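Local atomic coordinates of fimbrial protein MyfA (Yersinia enterocolitica, PDB entry 5LND), a protein that forms the major subunit of Myf fimbriae, polymeric surface fibres of pathogenic Yersinia enterocolitica that are a probable virulence factor. Residues Gly33-Ser46 and Glu98-Glu110. Residues are numbered along the deposited sequence; the frame is centred on the assembly and turned at random.
Sequences GEHKGWNVRPTGAS and EYQFTGRVEEYVE
The Tyr108 ring lies flat over Gly37, whose CA sits 3.8 Å from the ring centroid in a CH-pi contact; Lys36 CG and Asn39 OD1 meet the edge of the tyrosine ring. With CG between the backbone N and carbonyl carbon (chi1 57°), the ring folds back across the neighbouring strand, and its hydroxyl reaches Asp76. On the other face of the sheet, Glu107 CG makes a CH-pi contact with one face of the Trp38 six-membered ring, offset toward its rim, and the carboxylate is nearly parallel to the indole. The edge of the Arg41 guanidinium is taken by Glu106 OE1, 2.9 Å from Arg41 NE and met from above the carboxylate plane. Glu106 OE1 also accepts Asn39 ND2 at 3.2 Å, nearly along its C-O axis, while Glu106 OE2 takes Arg104 NE, so one carboxylate links two arginine side chains that run side by side, their guanidinium planes nearly parallel, and probably offsets their charges. Around this network the backbones pair antiparallel, beginning at a classic bulge where Lys36 N (2.8 Å) and, weakly, Gly37 N share Tyr108 O. Beyond Pro42, Thr102 OG1 donates to Thr43 O at 2.6 Å. In this Ig-like sandwich, strand 72-75 flanks 37-42 and strand 118-130 flanks 98-108, while Trp38, Val40, Phe101 and Val105 pack inward on strand 22-30.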
loop_
_atom_site.group_PDB
_atom_site.type_symbol
_atom_site.label_atom_id
_atom_site.label_comp_id
_atom_site.label_asym_id
_atom_site.label_seq_id
_atom_site.Cartn_x
_atom_site.Cartn_y
_atom_site.Cartn_z
ATOM N N GLY B 33 15.504 -30.133 21.438
ATOM C CA GLY B 33 15.958 -31.227 20.602
ATOM C C GLY B 33 17.002 -30.727 19.629
ATOM O O GLY B 33 17.054 -29.534 19.334
ATOM N N GLU B 34 17.839 -31.632 19.132
ATOM C CA GLU B 34 18.943 -31.248 18.258
ATOM C C GLU B 34 18.448 -30.778 16.885
ATOM O O GLU B 34 17.642 -31.455 16.247
ATOM C CB GLU B 34 19.922 -32.413 18.101
ATOM C CG GLU B 34 21.190 -32.061 17.328
ATOM C CD GLU B 34 21.933 -33.276 16.795
ATOM O OE1 GLU B 34 21.307 -34.340 16.606
ATOM O OE2 GLU B 34 23.148 -33.161 16.549
ATOM N N HIS B 35 18.934 -29.616 16.444
ATOM C CA HIS B 35 18.548 -29.030 15.151
ATOM C C HIS B 35 19.613 -28.077 14.610
ATOM O O HIS B 35 20.429 -27.568 15.367
ATOM C CB HIS B 35 17.215 -28.290 15.277
ATOM C CG HIS B 35 17.240 -27.159 16.260
ATOM N ND1 HIS B 35 17.032 -27.343 17.610
ATOM C CD2 HIS B 35 17.442 -25.830 16.091
ATOM C CE1 HIS B 35 17.108 -26.179 18.229
ATOM N NE2 HIS B 35 17.359 -25.245 17.331
ATOM N N LYS B 36 19.588 -27.826 13.304
ATOM C CA LYS B 36 20.564 -26.931 12.684
ATOM C C LYS B 36 20.172 -25.458 12.762
ATOM O O LYS B 36 20.970 -24.616 13.171
ATOM C CB LYS B 36 20.796 -27.318 11.228
ATOM C CG LYS B 36 21.981 -26.621 10.606
ATOM C CD LYS B 36 22.119 -26.983 9.142
ATOM C CE LYS B 36 23.316 -26.290 8.515
ATOM N NZ LYS B 36 23.369 -26.589 7.073
ATOM N N GLY B 37 18.942 -25.149 12.371
ATOM C CA GLY B 37 18.495 -23.769 12.349
ATOM C C GLY B 37 17.021 -23.638 12.043
ATOM O O GLY B 37 16.263 -24.599 12.181
ATOM N N TRP B 38 16.622 -22.437 11.630
ATOM C CA TRP B 38 15.221 -22.120 11.369
ATOM C C TRP B 38 15.030 -21.346 10.064
ATOM O O TRP B 38 15.924 -20.636 9.613
ATOM C CB TRP B 38 14.642 -21.289 12.524
ATOM C CG TRP B 38 14.839 -21.882 13.894
ATOM C CD1 TRP B 38 15.934 -21.754 14.694
ATOM C CD2 TRP B 38 13.907 -22.692 14.619
ATOM N NE1 TRP B 38 15.741 -22.431 15.873
ATOM C CE2 TRP B 38 14.503 -23.018 15.850
ATOM C CE3 TRP B 38 12.624 -23.169 14.346
ATOM C CZ2 TRP B 38 13.857 -23.805 16.808
ATOM C CZ3 TRP B 38 11.990 -23.939 15.292
ATOM C CH2 TRP B 38 12.604 -24.253 16.505
ATOM N N ASN B 39 13.859 -21.501 9.465
ATOM C CA ASN B 39 13.413 -20.630 8.399
ATOM C C ASN B 39 12.189 -19.856 8.867
ATOM O O ASN B 39 11.375 -20.386 9.616
ATOM C CB ASN B 39 13.070 -21.445 7.156
ATOM C CG ASN B 39 14.292 -22.018 6.485
ATOM O OD1 ASN B 39 15.346 -21.392 6.472
ATOM N ND2 ASN B 39 14.158 -23.215 5.916
ATOM N N VAL B 40 12.079 -18.595 8.463
ATOM C CA VAL B 40 10.823 -17.874 8.594
ATOM C C VAL B 40 10.426 -17.450 7.185
ATOM O O VAL B 40 11.080 -16.594 6.587
ATOM C CB VAL B 40 10.920 -16.659 9.539
ATOM C CG1 VAL B 40 9.543 -16.053 9.777
ATOM C CG2 VAL B 40 11.538 -17.053 10.846
ATOM N N ARG B 41 9.380 -18.075 6.649
ATOM C CA ARG B 41 8.966 -17.842 5.272
ATOM C C ARG B 41 7.646 -17.087 5.174
ATOM O O ARG B 41 6.608 -17.595 5.597
ATOM C CB ARG B 41 8.803 -19.176 4.547
ATOM C CG ARG B 41 9.994 -20.108 4.635
ATOM C CD ARG B 41 9.849 -21.201 3.615
ATOM N NE ARG B 41 11.041 -22.026 3.494
ATOM C CZ ARG B 41 11.884 -21.946 2.473
ATOM N NH1 ARG B 41 11.641 -21.076 1.514
ATOM N NH2 ARG B 41 12.956 -22.724 2.406
ATOM N N PRO B 42 7.670 -15.884 4.583
ATOM C CA PRO B 42 6.441 -15.096 4.399
ATOM C C PRO B 42 5.408 -15.828 3.554
ATOM O O PRO B 42 5.774 -16.539 2.622
ATOM C CB PRO B 42 6.927 -13.857 3.641
ATOM C CG PRO B 42 8.380 -13.747 3.968
ATOM C CD PRO B 42 8.868 -15.168 4.109
ATOM N N THR B 43 4.132 -15.662 3.873
ATOM C CA THR B 43 3.091 -16.336 3.111
ATOM C C THR B 43 1.956 -15.385 2.752
ATOM O O THR B 43 1.745 -14.377 3.427
ATOM C CB THR B 43 2.520 -17.582 3.855
ATOM O OG1 THR B 43 1.712 -17.167 4.962
ATOM C CG2 THR B 43 3.641 -18.534 4.341
ATOM N N GLY B 44 1.229 -15.711 1.689
ATOM C CA GLY B 44 0.067 -14.934 1.309
ATOM C C GLY B 44 0.355 -13.500 0.915
ATOM O O GLY B 44 1.215 -13.237 0.082
ATOM N N ALA B 45 -0.391 -12.581 1.520
ATOM C CA ALA B 45 -0.220 -11.158 1.309
ATOM C C ALA B 45 1.211 -10.738 1.627
ATOM O O ALA B 45 1.797 -9.907 0.940
ATOM C CB ALA B 45 -1.198 -10.398 2.172
ATOM N N SER B 46 1.770 -11.337 2.669
ATOM C CA SER B 46 3.052 -10.920 3.198
ATOM C C SER B 46 4.280 -11.376 2.413
ATOM O O SER B 46 5.411 -11.177 2.860
ATOM C CB SER B 46 3.159 -11.374 4.644
ATOM O OG SER B 46 2.209 -10.707 5.437
ATOM N N GLU B 98 -4.384 -1.702 10.269
ATOM C CA GLU B 98 -4.115 -2.927 10.995
ATOM C C GLU B 98 -3.306 -3.807 10.068
ATOM O O GLU B 98 -3.843 -4.380 9.122
ATOM C CB GLU B 98 -5.426 -3.606 11.381
ATOM C CG GLU B 98 -6.351 -2.723 12.207
ATOM C CD GLU B 98 -5.747 -2.366 13.542
ATOM O OE1 GLU B 98 -5.119 -3.249 14.158
ATOM O OE2 GLU B 98 -5.888 -1.204 13.973
ATOM N N TYR B 99 -2.009 -3.903 10.320
ATOM C CA TYR B 99 -1.140 -4.586 9.379
ATOM C C TYR B 99 -0.824 -6.000 9.804
ATOM O O TYR B 99 -0.278 -6.228 10.879
ATOM C CB TYR B 99 0.158 -3.830 9.219
ATOM C CG TYR B 99 0.074 -2.482 8.571
ATOM C CD1 TYR B 99 0.328 -2.336 7.218
ATOM C CD2 TYR B 99 -0.195 -1.345 9.320
ATOM C CE1 TYR B 99 0.293 -1.106 6.621
ATOM C CE2 TYR B 99 -0.234 -0.103 8.727
ATOM C CZ TYR B 99 0.006 0.003 7.378
ATOM O OH TYR B 99 -0.024 1.230 6.771
ATOM N N GLN B 100 -1.139 -6.943 8.930
ATOM C CA GLN B 100 -0.972 -8.348 9.245
ATOM C C GLN B 100 0.241 -8.953 8.564
ATOM O O GLN B 100 0.493 -8.723 7.387
ATOM C CB GLN B 100 -2.217 -9.118 8.825
ATOM C CG GLN B 100 -2.238 -10.546 9.299
ATOM C CD GLN B 100 -3.396 -11.335 8.721
ATOM O OE1 GLN B 100 -3.770 -11.157 7.561
ATOM N NE2 GLN B 100 -3.962 -12.225 9.527
ATOM N N PHE B 101 1.001 -9.727 9.318
ATOM C CA PHE B 101 2.004 -10.576 8.719
ATOM C C PHE B 101 1.592 -12.027 8.914
ATOM O O PHE B 101 1.186 -12.435 10.002
ATOM C CB PHE B 101 3.381 -10.318 9.316
ATOM C CG PHE B 101 4.445 -11.203 8.754
ATOM C CD1 PHE B 101 5.109 -10.853 7.586
ATOM C CD2 PHE B 101 4.770 -12.402 9.380
ATOM C CE1 PHE B 101 6.088 -11.678 7.065
ATOM C CE2 PHE B 101 5.746 -13.231 8.866
ATOM C CZ PHE B 101 6.405 -12.872 7.707
ATOM N N THR B 102 1.684 -12.789 7.832
ATOM C CA THR B 102 1.490 -14.219 7.867
ATOM C C THR B 102 2.769 -14.866 7.374
ATOM O O THR B 102 3.454 -14.339 6.490
ATOM C CB THR B 102 0.303 -14.652 6.989
ATOM O OG1 THR B 102 0.464 -14.155 5.652
ATOM C CG2 THR B 102 -0.987 -14.118 7.561
ATOM N N GLY B 103 3.104 -16.002 7.966
ATOM C CA GLY B 103 4.290 -16.724 7.563
ATOM C C GLY B 103 4.326 -18.125 8.125
ATOM O O GLY B 103 3.480 -18.498 8.937
ATOM N N ARG B 104 5.310 -18.902 7.681
ATOM C CA ARG B 104 5.486 -20.271 8.146
ATOM C C ARG B 104 6.873 -20.445 8.729
ATOM O O ARG B 104 7.873 -20.127 8.087
ATOM C CB ARG B 104 5.298 -21.255 6.999
ATOM C CG ARG B 104 5.616 -22.688 7.369
ATOM C CD ARG B 104 5.240 -23.644 6.260
ATOM N NE ARG B 104 6.161 -23.564 5.132
ATOM C CZ ARG B 104 5.933 -22.870 4.017
ATOM N NH1 ARG B 104 4.805 -22.186 3.863
ATOM N NH2 ARG B 104 6.837 -22.859 3.049
ATOM N N VAL B 105 6.927 -20.940 9.955
ATOM C CA VAL B 105 8.197 -21.211 10.605
ATOM C C VAL B 105 8.620 -22.640 10.306
ATOM O O VAL B 105 7.792 -23.538 10.312
ATOM C CB VAL B 105 8.101 -20.997 12.113
ATOM C CG1 VAL B 105 9.422 -21.301 12.774
ATOM C CG2 VAL B 105 7.713 -19.567 12.392
ATOM N N GLU B 106 9.905 -22.841 10.028
ATOM C CA GLU B 106 10.435 -24.175 9.770
ATOM C C GLU B 106 11.721 -24.449 10.556
ATOM O O GLU B 106 12.656 -23.659 10.516
ATOM C CB GLU B 106 10.708 -24.348 8.279
ATOM C CG GLU B 106 9.523 -24.114 7.373
ATOM C CD GLU B 106 9.906 -24.216 5.916
ATOM O OE1 GLU B 106 11.102 -24.022 5.619
ATOM O OE2 GLU B 106 9.026 -24.495 5.073
ATOM N N GLU B 107 11.760 -25.576 11.261
ATOM C CA GLU B 107 12.970 -26.026 11.939
ATOM C C GLU B 107 13.662 -27.058 11.068
ATOM O O GLU B 107 13.021 -28.004 10.614
ATOM C CB GLU B 107 12.612 -26.674 13.274
ATOM C CG GLU B 107 13.806 -27.217 14.050
ATOM C CD GLU B 107 13.405 -28.040 15.267
ATOM O OE1 GLU B 107 12.247 -28.491 15.346
ATOM O OE2 GLU B 107 14.256 -28.242 16.150
ATOM N N TYR B 108 14.965 -26.895 10.842
ATOM C CA TYR B 108 15.695 -27.851 10.010
ATOM C C TYR B 108 16.868 -28.531 10.714
ATOM O O TYR B 108 17.325 -28.085 11.763
ATOM C CB TYR B 108 16.115 -27.236 8.665
ATOM C CG TYR B 108 16.961 -25.983 8.744
ATOM C CD1 TYR B 108 18.315 -26.046 9.035
ATOM C CD2 TYR B 108 16.410 -24.742 8.480
ATOM C CE1 TYR B 108 19.086 -24.907 9.088
ATOM C CE2 TYR B 108 17.172 -23.594 8.530
ATOM C CZ TYR B 108 18.509 -23.679 8.843
ATOM O OH TYR B 108 19.281 -22.538 8.898
ATOM N N VAL B 109 17.329 -29.635 10.133
ATOM C CA VAL B 109 18.466 -30.361 10.676
ATOM C C VAL B 109 19.562 -30.486 9.644
ATOM O O VAL B 109 19.330 -30.269 8.455
ATOM C CB VAL B 109 18.101 -31.782 11.182
ATOM C CG1 VAL B 109 17.147 -31.711 12.357
ATOM C CG2 VAL B 109 17.552 -32.660 10.049
ATOM N N GLU B 110 20.756 -30.836 10.116
ATOM C CA GLU B 110 21.891 -31.120 9.245
ATOM C C GLU B 110 21.644 -32.394 8.444
ATOM O O GLU B 110 21.255 -33.422 9.000
ATOM C CB GLU B 110 23.170 -31.279 10.070
ATOM C CG GLU B 110 23.678 -29.996 10.722
ATOM C CD GLU B 110 23.728 -30.073 12.247
ATOM O OE1 GLU B 110 23.971 -31.169 12.796
ATOM O OE2 GLU B 110 23.523 -29.028 12.898
HETATM O O HOH W 1 12.549 -25.360 3.552
HETATM O O HOH W 2 0.855 -18.540 6.930
HETATM O O HOH W 3 -0.224 -11.626 5.075
#